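PDB 1S4D: uroporphyrinogen-III C-methyltransferase from Pseudomonas denitrificans, which catalyses two successive S-adenosyl-L-methionine-dependent methylations, at C-2 and C-7, that convert uroporphyrinogen III to precorrin-2 on the way to cobalamin and siroheme. Local coordinates for residues A151-T156 with S175-I180; D42-D47 with A62-A67; V210-T215 with E238-V243; D4-L9 with H33-L38. All coordinates share one frame; numbering follows the deposited sequence.

Interaction 1. Residues A151-T156 with S175-I180; sequences AVTFLT and SGSPVI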
loop_
_atom_site.group_PDB
_atom_site.type_symbol
_atom_site.label_atom_id
_atom_site.label_comp_id
_atom_site.label_asym_id
_atom_site.label_seq_id
_atom_site.Cartn_x
_atom_site.Cartn_y
_atom_site.Cartn_z
ATOM N N ALA B 151 -12.019 -9.455 -1.131
ATOM C CA ALA B 151 -11.945 -8.130 -1.721
ATOM C C ALA B 151 -11.854 -7.042 -0.627
ATOM O O ALA B 151 -12.420 -7.208 0.457
ATOM C CB ALA B 151 -13.145 -7.912 -2.608
ATOM N N VAL B 152 -11.098 -5.970 -0.891
ATOM C CA VAL B 152 -11.083 -4.775 -0.047
ATOM C C VAL B 152 -11.297 -3.550 -0.925
ATOM O O VAL B 152 -10.673 -3.436 -1.991
ATOM C CB VAL B 152 -9.720 -4.478 0.593
ATOM C CG1 VAL B 152 -9.873 -3.899 1.967
ATOM C CG2 VAL B 152 -8.815 -5.651 0.577
ATOM N N THR B 153 -12.125 -2.616 -0.434
ATOM C CA THR B 153 -12.318 -1.308 -1.057
ATOM C C THR B 153 -11.696 -0.163 -0.265
ATOM O O THR B 153 -11.989 -0.001 0.919
ATOM C CB THR B 153 -13.800 -1.048 -1.206
ATOM O OG1 THR B 153 -14.337 -1.958 -2.161
ATOM C CG2 THR B 153 -14.045 0.282 -1.853
ATOM N N PHE B 154 -10.871 0.656 -0.926
ATOM C CA PHE B 154 -10.324 1.855 -0.291
ATOM C C PHE B 154 -11.127 3.040 -0.808
ATOM O O PHE B 154 -11.498 3.037 -1.978
ATOM C CB PHE B 154 -8.861 2.025 -0.670
ATOM C CG PHE B 154 -7.920 1.095 0.039
ATOM C CD1 PHE B 154 -6.615 1.462 0.250
ATOM C CD2 PHE B 154 -8.319 -0.158 0.470
ATOM C CE1 PHE B 154 -5.735 0.579 0.897
ATOM C CE2 PHE B 154 -7.447 -1.037 1.115
ATOM C CZ PHE B 154 -6.186 -0.685 1.335
ATOM N N LEU B 155 -11.433 4.033 0.035
ATOM C CA LEU B 155 -12.116 5.242 -0.474
ATOM C C LEU B 155 -11.713 6.582 0.177
ATOM O O LEU B 155 -11.061 6.574 1.219
ATOM C CB LEU B 155 -13.641 5.049 -0.614
ATOM C CG LEU B 155 -14.801 5.290 0.382
ATOM C CD1 LEU B 155 -15.443 3.956 0.699
ATOM C CD2 LEU B 155 -14.537 6.101 1.672
ATOM N N THR B 156 -12.069 7.707 -0.462
ATOM C CA THR B 156 -12.062 9.024 0.206
ATOM C C THR B 156 -13.447 9.380 0.608
ATOM O O THR B 156 -14.359 9.302 -0.218
ATOM C CB THR B 156 -11.705 10.178 -0.697
ATOM O OG1 THR B 156 -11.328 9.699 -1.985
ATOM C CG2 THR B 156 -10.545 10.893 -0.159
ATOM N N SER B 175 -22.053 -3.450 -1.043
ATOM C CA SER B 175 -22.057 -4.861 -1.473
ATOM C C SER B 175 -20.737 -5.393 -2.005
ATOM O O SER B 175 -20.500 -6.595 -1.976
ATOM C CB SER B 175 -23.090 -5.119 -2.569
ATOM O OG SER B 175 -24.108 -4.158 -2.566
ATOM N N GLY B 176 -19.907 -4.506 -2.543
ATOM C CA GLY B 176 -18.670 -4.894 -3.192
ATOM C C GLY B 176 -17.665 -5.669 -2.353
ATOM O O GLY B 176 -17.164 -6.680 -2.822
ATOM N N SER B 177 -17.338 -5.196 -1.153
ATOM C CA SER B 177 -16.382 -5.904 -0.290
ATOM C C SER B 177 -16.879 -5.962 1.150
ATOM O O SER B 177 -17.525 -5.030 1.618
ATOM C CB SER B 177 -15.037 -5.215 -0.244
ATOM O OG SER B 177 -14.721 -4.595 -1.455
ATOM N N PRO B 178 -16.575 -7.075 1.828
ATOM C CA PRO B 178 -16.900 -7.170 3.240
ATOM C C PRO B 178 -16.092 -6.099 3.965
ATOM O O PRO B 178 -16.777 -5.301 4.638
ATOM C CB PRO B 178 -16.544 -8.601 3.616
ATOM C CG PRO B 178 -15.904 -9.174 2.516
ATOM C CD PRO B 178 -15.937 -8.287 1.310
ATOM N N VAL B 179 -14.807 -5.874 3.667
ATOM C CA VAL B 179 -14.053 -4.782 4.315
ATOM C C VAL B 179 -13.979 -3.472 3.523
ATOM O O VAL B 179 -13.766 -3.495 2.313
ATOM C CB VAL B 179 -12.631 -5.251 4.699
ATOM C CG1 VAL B 179 -11.804 -4.099 5.301
ATOM C CG2 VAL B 179 -12.745 -6.433 5.680
ATOM N N ILE B 180 -14.228 -2.328 4.192
ATOM C CA ILE B 180 -14.072 -1.009 3.562
ATOM C C ILE B 180 -13.045 -0.245 4.361
ATOM O O ILE B 180 -13.092 -0.249 5.599
ATOM C CB ILE B 180 -15.388 -0.167 3.586
ATOM C CG1 ILE B 180 -16.645 -0.998 3.254
ATOM C CG2 ILE B 180 -15.258 1.055 2.699
ATOM C CD1 ILE B 180 -16.754 -1.387 1.881
#
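T153 and S177 meet hydroxyl to hydroxyl, with T153 OG1 2.8 Å from S177 OG in a hydrogen bond that either group could donate. T153 holds OG1 anti to its carbonyl carbon (chi1 -68°), which sets the oxygen beside the backbone N, on the side where S177 arrives. The same OG1 is also hydrogen-bonded to T153 OG1 of the second subunit.

The backbone contribution is modest. T153 N points almost straight at V179 O (175°), but at 3.3 Å the bond is weak; a CA-H...O contact of 3.5 Å from I180 CA to T153 O supplements it. Here two parallel strands, the ends of a beta-alpha-beta crossover through helix 170-176, begin to pair, and T153 and L155 bond on to V181.

Apolar contacts occupy both faces. V152 and V179 lie side by side, CG1 to CG1 at 3.9 Å, their beta-branched chains suiting an extended backbone. On the T153 face, L155 CD1 reaches I180 CG2 at 3.5 Å, with I173 of the crossover helix packing against L155. S177 CB packs against A151 O (3.4 Å), and the small methyl of A151 lies beside S177 OG.

Residues A151 to L155 also pair antiparallel with a strand of the second subunit. The chemistry therefore implies that small hydroxyls satisfy one another at a buried edge where the sheet continues into that subunit.

Interaction 2. Residues D42-D47 with A62-A67; sequences DVIVHD and AVLEFA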
loop_
_atom_site.group_PDB
_atom_site.type_symbol
_atom_site.label_atom_id
_atom_site.label_comp_id
_atom_site.label_asym_id
_atom_site.label_seq_id
_atom_site.Cartn_x
_atom_site.Cartn_y
_atom_site.Cartn_z
ATOM N N ASP B 42 18.689 18.094 -2.540
ATOM C CA ASP B 42 19.032 19.486 -2.295
ATOM C C ASP B 42 17.883 20.177 -1.601
ATOM O O ASP B 42 18.092 21.064 -0.796
ATOM C CB ASP B 42 19.377 20.208 -3.594
ATOM C CG ASP B 42 20.677 19.729 -4.197
ATOM O OD1 ASP B 42 21.682 19.684 -3.461
ATOM O OD2 ASP B 42 20.792 19.381 -5.389
ATOM N N VAL B 43 16.667 19.757 -1.904
ATOM C CA VAL B 43 15.495 20.367 -1.311
ATOM C C VAL B 43 14.402 19.314 -1.115
ATOM O O VAL B 43 14.180 18.465 -1.964
ATOM C CB VAL B 43 15.051 21.662 -2.100
ATOM C CG1 VAL B 43 14.762 21.374 -3.567
ATOM C CG2 VAL B 43 13.890 22.366 -1.421
ATOM N N ILE B 44 13.772 19.343 0.048
ATOM C CA ILE B 44 12.762 18.362 0.417
ATOM C C ILE B 44 11.479 19.131 0.654
ATOM O O ILE B 44 11.344 19.859 1.663
ATOM C CB ILE B 44 13.187 17.594 1.691
ATOM C CG1 ILE B 44 14.457 16.794 1.420
ATOM C CG2 ILE B 44 12.082 16.652 2.171
ATOM C CD1 ILE B 44 15.072 16.219 2.634
ATOM N N VAL B 45 10.561 19.016 -0.304
ATOM C CA VAL B 45 9.262 19.651 -0.198
ATOM C C VAL B 45 8.345 18.601 0.394
ATOM O O VAL B 45 8.084 17.557 -0.221
ATOM C CB VAL B 45 8.786 20.132 -1.568
ATOM C CG1 VAL B 45 7.423 20.818 -1.485
ATOM C CG2 VAL B 45 9.809 21.076 -2.152
ATOM N N HIS B 46 7.887 18.860 1.610
ATOM C CA HIS B 46 7.170 17.849 2.371
ATOM C C HIS B 46 5.787 18.284 2.885
ATOM O O HIS B 46 5.482 19.463 2.952
ATOM C CB HIS B 46 8.045 17.376 3.524
ATOM C CG HIS B 46 8.228 18.412 4.580
ATOM N ND1 HIS B 46 9.377 19.164 4.690
ATOM C CD2 HIS B 46 7.402 18.837 5.567
ATOM C CE1 HIS B 46 9.248 20.008 5.701
ATOM N NE2 HIS B 46 8.057 19.835 6.243
ATOM N N ASP B 47 4.967 17.293 3.233
ATOM C CA ASP B 47 3.640 17.483 3.819
ATOM C C ASP B 47 3.683 17.862 5.299
ATOM O O ASP B 47 4.692 17.654 5.964
ATOM C CB ASP B 47 2.879 16.166 3.723
ATOM C CG ASP B 47 2.464 15.834 2.313
ATOM O OD1 ASP B 47 2.115 14.651 2.061
ATOM O OD2 ASP B 47 2.433 16.705 1.407
ATOM N N ALA B 62 20.670 20.856 3.208
ATOM C CA ALA B 62 19.496 20.627 2.369
ATOM C C ALA B 62 18.429 21.585 2.862
ATOM O O ALA B 62 18.373 21.867 4.050
ATOM C CB ALA B 62 19.002 19.192 2.505
ATOM N N VAL B 63 17.580 22.102 1.984
ATOM C CA VAL B 63 16.478 22.890 2.512
ATOM C C VAL B 63 15.175 22.092 2.630
ATOM O O VAL B 63 14.883 21.216 1.800
ATOM C CB VAL B 63 16.355 24.356 1.912
ATOM C CG1 VAL B 63 17.203 24.524 0.701
ATOM C CG2 VAL B 63 14.891 24.789 1.702
ATOM N N LEU B 64 14.445 22.372 3.707
ATOM C CA LEU B 64 13.209 21.681 4.017
ATOM C C LEU B 64 12.079 22.668 3.839
ATOM O O LEU B 64 12.054 23.683 4.502
ATOM C CB LEU B 64 13.232 21.142 5.453
ATOM C CG LEU B 64 14.514 20.483 6.008
ATOM C CD1 LEU B 64 14.287 19.999 7.452
ATOM C CD2 LEU B 64 15.060 19.345 5.118
ATOM N N GLU B 65 11.158 22.371 2.936
ATOM C CA GLU B 65 10.067 23.272 2.630
ATOM C C GLU B 65 8.753 22.622 2.936
ATOM O O GLU B 65 8.419 21.576 2.405
ATOM C CB GLU B 65 10.044 23.564 1.146
ATOM C CG GLU B 65 10.613 24.881 0.725
ATOM C CD GLU B 65 10.066 25.251 -0.615
ATOM O OE1 GLU B 65 10.865 25.509 -1.521
ATOM O OE2 GLU B 65 8.833 25.252 -0.771
ATOM N N PHE B 66 7.977 23.288 3.758
ATOM C CA PHE B 66 6.656 22.828 4.076
ATOM C C PHE B 66 5.760 23.261 2.931
ATOM O O PHE B 66 5.615 24.447 2.658
ATOM C CB PHE B 66 6.258 23.452 5.397
ATOM C CG PHE B 66 4.862 23.200 5.785
ATOM C CD1 PHE B 66 4.455 21.932 6.163
ATOM C CD2 PHE B 66 3.942 24.242 5.797
ATOM C CE1 PHE B 66 3.146 21.707 6.535
ATOM C CE2 PHE B 66 2.634 24.024 6.174
ATOM C CZ PHE B 66 2.231 22.755 6.545
ATOM N N ALA B 67 5.197 22.285 2.236
ATOM C CA ALA B 67 4.338 22.529 1.086
ATOM C C ALA B 67 2.928 22.961 1.479
ATOM O O ALA B 67 2.239 23.591 0.686
ATOM C CB ALA B 67 4.269 21.273 0.228
#
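The imidazole of H46 lies against the backbone of E65 and F66: one face carries E65 O, 3.4 Å above the ring plane and offset toward the rim, and F66 CA, which makes a CH-pi contact 4.2 Å from the ring centroid. L64 CB sits near its edge, while the F66 ring receives the histidine at its own edge, the two side chains crossing at about a right angle. H46 can bend over its neighbour because CG stands between the backbone N and the carbonyl carbon (chi1 70°).

This is the outer parallel pair of the five-stranded N-terminal sheet, strands 43-46 and 63-66, whose axes are 4.7 Å apart and 19° from parallel. Five backbone bonds zip it together, among them E65 N to I44 O at 2.8 Å and H46 N to E65 O at 2.9 Å. Beta-branched V43, V45 and I44 favour the extended chain. V43 and V45 face helix 78-90, where R84 forms a salt bridge with E65. D47 pairs with R97 and accepts a bond from G100 N; G100 binds S-adenosyl-L-homocysteine, so this strand end borders the ligand site. The small A67 ends the contact, its CB 3.6 Å from V45 CG1.

Interaction 3. Residues V210-T215 with E238-V243; sequences VCNAAT and EPPAIV. With SAH (S-adenosyl-L-homocysteine), chain Q.
A213 and A241, one from each segment, grip the two ends of the adenosine of S-adenosyl-L-homocysteine. The exocyclic SAH N6 donates to A213 O (3.1 Å, 151°), while A213 N reaches SAH N1 at 2.7 Å in a weak bond bent to 126°. Both bonds use main-chain atoms and together read the N1/N6 edge of the base, so recognition here rests on the backbone. At the sugar, SAH O2' gives its proton to A241 O, 2.7 Å away. The purine lies between hydrocarbon groups: P240 CB stands over SAH C4 at 3.7 Å, and from the other side of the ring plane I242 CG1 comes to 3.5 Å from SAH N3, nearer the rim.

Behind these contacts is an antiparallel ladder of strands 206-211 and 241-245 in the C-terminal mixed sheet, whose strand ends line the nucleotide cleft of this tetrapyrrole methylase fold. V210 and I242 form a hydrogen-bonded pair, each N donating to the other's O. The next rung, N212 N to P240 O at 3.0 Å, ties the loop that carries A213 to the proline over the base. P240 follows a cis peptide, and its CD is touched by N212 OD1.

Further out, N212 to T215 make a type II turn in which T215 OG1 donates to N212 O at 2.7 Å, bracing the turn around A213. On the reverse of the ladder C211 SG rests on A241 CB (3.6 Å); on the ligand side I242 leans on A131 and L136 of helix 131-137.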
loop_
_atom_site.group_PDB
_atom_site.type_symbol
_atom_site.label_atom_id
_atom_site.label_comp_id
_atom_site.label_asym_id
_atom_site.label_seq_id
_atom_site.Cartn_x
_atom_site.Cartn_y
_atom_site.Cartn_z
ATOM N N VAL B 210 -8.403 4.449 13.397
ATOM C CA VAL B 210 -6.998 4.430 13.773
ATOM C C VAL B 210 -6.397 5.800 13.466
ATOM O O VAL B 210 -6.223 6.176 12.299
ATOM C CB VAL B 210 -6.214 3.270 13.079
ATOM C CG1 VAL B 210 -4.815 3.140 13.658
ATOM C CG2 VAL B 210 -6.959 1.923 13.206
ATOM N N CYS B 211 -6.097 6.543 14.525
ATOM C CA CYS B 211 -5.542 7.884 14.396
ATOM C C CYS B 211 -4.053 7.878 14.571
ATOM O O CYS B 211 -3.528 7.272 15.524
ATOM C CB CYS B 211 -6.160 8.836 15.420
ATOM S SG CYS B 211 -7.959 8.951 15.243
ATOM N N ASN B 212 -3.368 8.551 13.647
ATOM C CA ASN B 212 -1.931 8.657 13.722
ATOM C C ASN B 212 -1.341 7.250 13.796
ATOM O O ASN B 212 -0.455 6.980 14.618
ATOM C CB ASN B 212 -1.536 9.482 14.952
ATOM C CG ASN B 212 -2.162 10.848 14.948
ATOM O OD1 ASN B 212 -1.792 11.691 14.145
ATOM N ND2 ASN B 212 -3.131 11.068 15.818
ATOM N N ALA B 213 -1.857 6.350 12.956
ATOM C CA ALA B 213 -1.271 5.022 12.827
ATOM C C ALA B 213 0.242 5.138 12.710
ATOM O O ALA B 213 0.767 6.073 12.106
ATOM C CB ALA B 213 -1.862 4.237 11.630
ATOM N N ALA B 214 0.904 4.202 13.376
ATOM C CA ALA B 214 2.336 4.013 13.337
ATOM C C ALA B 214 3.137 5.191 13.857
ATOM O O ALA B 214 4.210 5.473 13.348
ATOM C CB ALA B 214 2.794 3.598 11.929
ATOM N N THR B 215 2.620 5.873 14.873
ATOM C CA THR B 215 3.364 6.912 15.603
ATOM C C THR B 215 3.223 6.643 17.100
ATOM O O THR B 215 2.352 5.865 17.516
ATOM C CB THR B 215 2.781 8.306 15.327
ATOM O OG1 THR B 215 1.456 8.383 15.879
ATOM C CG2 THR B 215 2.585 8.566 13.848
ATOM N N GLU B 238 -9.176 12.902 16.197
ATOM C CA GLU B 238 -8.989 13.833 15.071
ATOM C C GLU B 238 -8.209 13.193 13.932
ATOM O O GLU B 238 -7.451 12.245 14.167
ATOM C CB GLU B 238 -8.163 15.041 15.495
ATOM C CG GLU B 238 -8.912 16.123 16.252
ATOM C CD GLU B 238 -8.006 16.827 17.252
ATOM O OE1 GLU B 238 -7.162 16.144 17.901
ATOM O OE2 GLU B 238 -8.135 18.063 17.397
ATOM N N PRO B 239 -8.374 13.717 12.707
ATOM C CA PRO B 239 -7.471 13.392 11.598
ATOM C C PRO B 239 -6.012 13.572 12.030
ATOM O O PRO B 239 -5.756 14.341 12.953
ATOM C CB PRO B 239 -7.820 14.445 10.533
ATOM C CG PRO B 239 -9.204 14.918 10.852
ATOM C CD PRO B 239 -9.454 14.642 12.295
ATOM N N PRO B 240 -5.084 12.869 11.393
ATOM C CA PRO B 240 -5.429 11.893 10.345
ATOM C C PRO B 240 -5.881 10.547 10.947
ATOM O O PRO B 240 -5.319 10.126 11.944
ATOM C CB PRO B 240 -4.127 11.745 9.568
ATOM C CG PRO B 240 -3.029 12.036 10.634
ATOM C CD PRO B 240 -3.631 12.965 11.638
ATOM N N ALA B 241 -6.886 9.903 10.359
ATOM C CA ALA B 241 -7.372 8.623 10.837
ATOM C C ALA B 241 -7.732 7.735 9.671
ATOM O O ALA B 241 -8.136 8.210 8.625
ATOM C CB ALA B 241 -8.591 8.817 11.739
ATOM N N ILE B 242 -7.587 6.436 9.828
ATOM C CA ILE B 242 -8.145 5.556 8.829
ATOM C C ILE B 242 -9.355 4.897 9.492
ATOM O O ILE B 242 -9.257 4.435 10.632
ATOM C CB ILE B 242 -7.089 4.514 8.392
ATOM C CG1 ILE B 242 -6.059 5.149 7.456
ATOM C CG2 ILE B 242 -7.761 3.250 7.801
ATOM C CD1 ILE B 242 -6.524 5.273 6.017
ATOM N N VAL B 243 -10.490 4.872 8.799
ATOM C CA VAL B 243 -11.668 4.179 9.293
ATOM C C VAL B 243 -11.905 2.885 8.522
ATOM O O VAL B 243 -12.118 2.912 7.291
ATOM C CB VAL B 243 -12.919 5.011 9.143
ATOM C CG1 VAL B 243 -14.049 4.364 9.940
ATOM C CG2 VAL B 243 -12.672 6.457 9.580
HETATM N N SAH Q . -1.108 9.065 0.304
HETATM C CA SAH Q . -1.507 8.901 1.690
HETATM C CB SAH Q . -2.883 9.506 1.909
HETATM C CG SAH Q . -2.867 11.004 2.142
HETATM S SD SAH Q . -4.478 11.831 2.056
HETATM C C SAH Q . -1.429 7.431 2.121
HETATM O O SAH Q . -1.095 6.541 1.341
HETATM O OXT SAH Q . -1.674 7.054 3.263
HETATM C "C5'" SAH Q . -4.514 11.992 3.872
HETATM C "C4'" SAH Q . -5.295 10.934 4.661
HETATM O "O4'" SAH Q . -4.533 9.762 4.864
HETATM C "C3'" SAH Q . -5.694 11.311 6.085
HETATM O "O3'" SAH Q . -6.773 12.198 6.196
HETATM C "C2'" SAH Q . -5.954 9.965 6.741
HETATM O "O2'" SAH Q . -7.204 9.395 6.412
HETATM C "C1'" SAH Q . -4.870 9.127 6.085
HETATM N N9 SAH Q . -3.646 8.989 6.906
HETATM C C8 SAH Q . -2.416 9.419 6.526
HETATM N N7 SAH Q . -1.537 9.125 7.486
HETATM C C5 SAH Q . -2.169 8.516 8.494
HETATM C C6 SAH Q . -1.721 8.005 9.713
HETATM N N6 SAH Q . -0.446 8.072 10.049
HETATM N N1 SAH Q . -2.626 7.415 10.572
HETATM C C2 SAH Q . -3.952 7.327 10.204
HETATM N N3 SAH Q . -4.392 7.833 8.992
HETATM C C4 SAH Q . -3.513 8.418 8.143
#

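Interaction 4. Residues D4-L9 with H33-L38; sequences DLFAGL and HAANAL
F6 and N36 form the close part of this contact: the CE1-CZ end of the phenyl ring reaches the asparagine, with F6 CE1 3.3 Å from N36 OD1 and F6 CZ 3.6 Å from N36 CB. Ring and amide planes are 74° apart, so the two flat groups do not stack. N36 sends CG anti to its backbone N (chi1 -160°), out from the helix toward the N-terminal segment. Its other amide atom, ND2, touches L9 CB at 3.5 Å. The apolar L9 then packs its CD2 methyl against a ring carbon of H33, CE1, at 3.7 Å. These are van der Waals contacts throughout; the polar end of H33 turns to the second subunit, its NE2 hydrogen-bonded to D26 of that chain.

The grip is looser at A35, whose CB is 4.4 Å from F6 CE2. Away from the helix, exposed D4, L5, A7 and G8 belong to an irregular chain, with A7 CB directed away. F6 and L9 alone of this segment touch residues 33-38, as apolar side chains that are partly buried.

Helix 32-40 turns its other sides inward: A34 meets V20 of strand 16-21, and the small A37 fits against W18 and L96 of strands 16-21 and 94-99.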
loop_
_atom_site.group_PDB
_atom_site.type_symbol
_atom_site.label_atom_id
_atom_site.label_comp_id
_atom_site.label_asym_id
_atom_site.label_seq_id
_atom_site.Cartn_x
_atom_site.Cartn_y
_atom_site.Cartn_z
ATOM N N ASP B 4 26.412 -2.637 5.315
ATOM C CA ASP B 4 27.641 -2.118 4.642
ATOM C C ASP B 4 27.337 -1.181 3.456
ATOM O O ASP B 4 27.797 -0.033 3.441
ATOM C CB ASP B 4 28.573 -3.268 4.226
ATOM C CG ASP B 4 27.834 -4.412 3.551
ATOM O OD1 ASP B 4 27.464 -5.377 4.258
ATOM O OD2 ASP B 4 27.579 -4.432 2.324
ATOM N N LEU B 5 26.571 -1.659 2.472
ATOM C CA LEU B 5 26.239 -0.836 1.308
ATOM C C LEU B 5 24.745 -0.701 1.112
ATOM O O LEU B 5 23.944 -1.352 1.800
ATOM C CB LEU B 5 26.900 -1.356 0.014
ATOM C CG LEU B 5 26.430 -2.607 -0.742
ATOM C CD1 LEU B 5 25.572 -2.241 -1.947
ATOM C CD2 LEU B 5 27.633 -3.453 -1.192
ATOM N N PHE B 6 24.406 0.224 0.195
ATOM C CA PHE B 6 23.102 0.347 -0.479
ATOM C C PHE B 6 23.317 1.299 -1.682
ATOM O O PHE B 6 22.729 2.361 -1.814
ATOM C CB PHE B 6 21.951 0.635 0.527
ATOM C CG PHE B 6 21.595 2.095 0.745
ATOM C CD1 PHE B 6 22.504 3.118 0.550
ATOM C CD2 PHE B 6 20.312 2.418 1.213
ATOM C CE1 PHE B 6 22.128 4.445 0.768
ATOM C CE2 PHE B 6 19.929 3.724 1.449
ATOM C CZ PHE B 6 20.832 4.743 1.228
ATOM N N ALA B 7 24.167 0.850 -2.577
ATOM C CA ALA B 7 24.907 1.821 -3.371
ATOM C C ALA B 7 24.925 1.550 -4.865
ATOM O O ALA B 7 25.642 2.220 -5.603
ATOM C CB ALA B 7 26.332 1.971 -2.818
ATOM N N GLY B 8 24.138 0.568 -5.302
ATOM C CA GLY B 8 23.768 0.426 -6.704
ATOM C C GLY B 8 22.376 1.002 -6.936
ATOM O O GLY B 8 21.746 0.761 -7.970
ATOM N N LEU B 9 21.888 1.759 -5.954
ATOM C CA LEU B 9 20.609 2.445 -6.067
ATOM C C LEU B 9 20.760 3.670 -6.951
ATOM O O LEU B 9 21.845 4.247 -7.013
ATOM C CB LEU B 9 20.098 2.834 -4.691
ATOM C CG LEU B 9 19.680 1.596 -3.897
ATOM C CD1 LEU B 9 19.017 1.978 -2.592
ATOM C CD2 LEU B 9 18.793 0.668 -4.726
ATOM N N HIS B 33 15.084 3.132 -1.076
ATOM C CA HIS B 33 14.974 4.183 -2.078
ATOM C C HIS B 33 14.640 5.576 -1.492
ATOM O O HIS B 33 15.247 6.576 -1.874
ATOM C CB HIS B 33 13.861 3.816 -3.046
ATOM C CG HIS B 33 14.282 2.946 -4.185
ATOM N ND1 HIS B 33 15.523 3.034 -4.786
ATOM C CD2 HIS B 33 13.597 1.996 -4.862
ATOM C CE1 HIS B 33 15.580 2.169 -5.781
ATOM N NE2 HIS B 33 14.426 1.524 -5.844
ATOM N N ALA B 34 13.659 5.629 -0.585
ATOM C CA ALA B 34 13.266 6.869 0.066
ATOM C C ALA B 34 14.412 7.406 0.923
ATOM O O ALA B 34 14.784 8.581 0.796
ATOM C CB ALA B 34 12.006 6.664 0.895
ATOM N N ALA B 35 14.975 6.541 1.776
ATOM C CA ALA B 35 16.131 6.891 2.621
ATOM C C ALA B 35 17.316 7.353 1.763
ATOM O O ALA B 35 17.981 8.343 2.058
ATOM C CB ALA B 35 16.530 5.708 3.481
ATOM N N ASN B 36 17.558 6.634 0.672
ATOM C CA ASN B 36 18.527 7.088 -0.310
ATOM C C ASN B 36 18.199 8.471 -0.917
ATOM O O ASN B 36 19.077 9.323 -0.974
ATOM C CB ASN B 36 18.779 6.023 -1.382
ATOM C CG ASN B 36 20.086 6.244 -2.100
ATOM O OD1 ASN B 36 21.098 6.594 -1.484
ATOM N ND2 ASN B 36 20.072 6.079 -3.411
ATOM N N ALA B 37 16.958 8.709 -1.337
ATOM C CA ALA B 37 16.562 10.055 -1.803
ATOM C C ALA B 37 16.863 11.135 -0.760
ATOM O O ALA B 37 17.589 12.092 -1.033
ATOM C CB ALA B 37 15.099 10.100 -2.187
ATOM N N LEU B 38 16.317 10.956 0.441
ATOM C CA LEU B 38 16.513 11.885 1.549
ATOM C C LEU B 38 17.968 12.325 1.717
ATOM O O LEU B 38 18.237 13.505 1.941
ATOM C CB LEU B 38 16.015 11.245 2.836
ATOM C CG LEU B 38 14.688 11.693 3.451
ATOM C CD1 LEU B 38 13.990 12.743 2.620
ATOM C CD2 LEU B 38 13.763 10.491 3.741
#

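Overall arrangement
The four contacts divide between the two halves of the chain that flank the S-adenosyl-L-homocysteine cleft. Interactions 2 and 4 belong to the N-terminal half and touch directly, I44 CD1 to L38 CD1 at 3.6 Å, where helix 32-40 leads into strand 43-46. Interactions 1 and 3 share the C-terminal sheet through neighbouring strands 179-183 and 241-245, their centres 18 Å apart. Only interaction 3 binds the ligand itself. In interaction 2 the side chain of D47 is about 6 Å from the bound SAH. In interaction 1 the side chain of L155 is about 9 Å from the bound SAH. Interactions 1 and 4, with centres 35 Å apart on opposite sides of the chain's centre, both meet the second subunit.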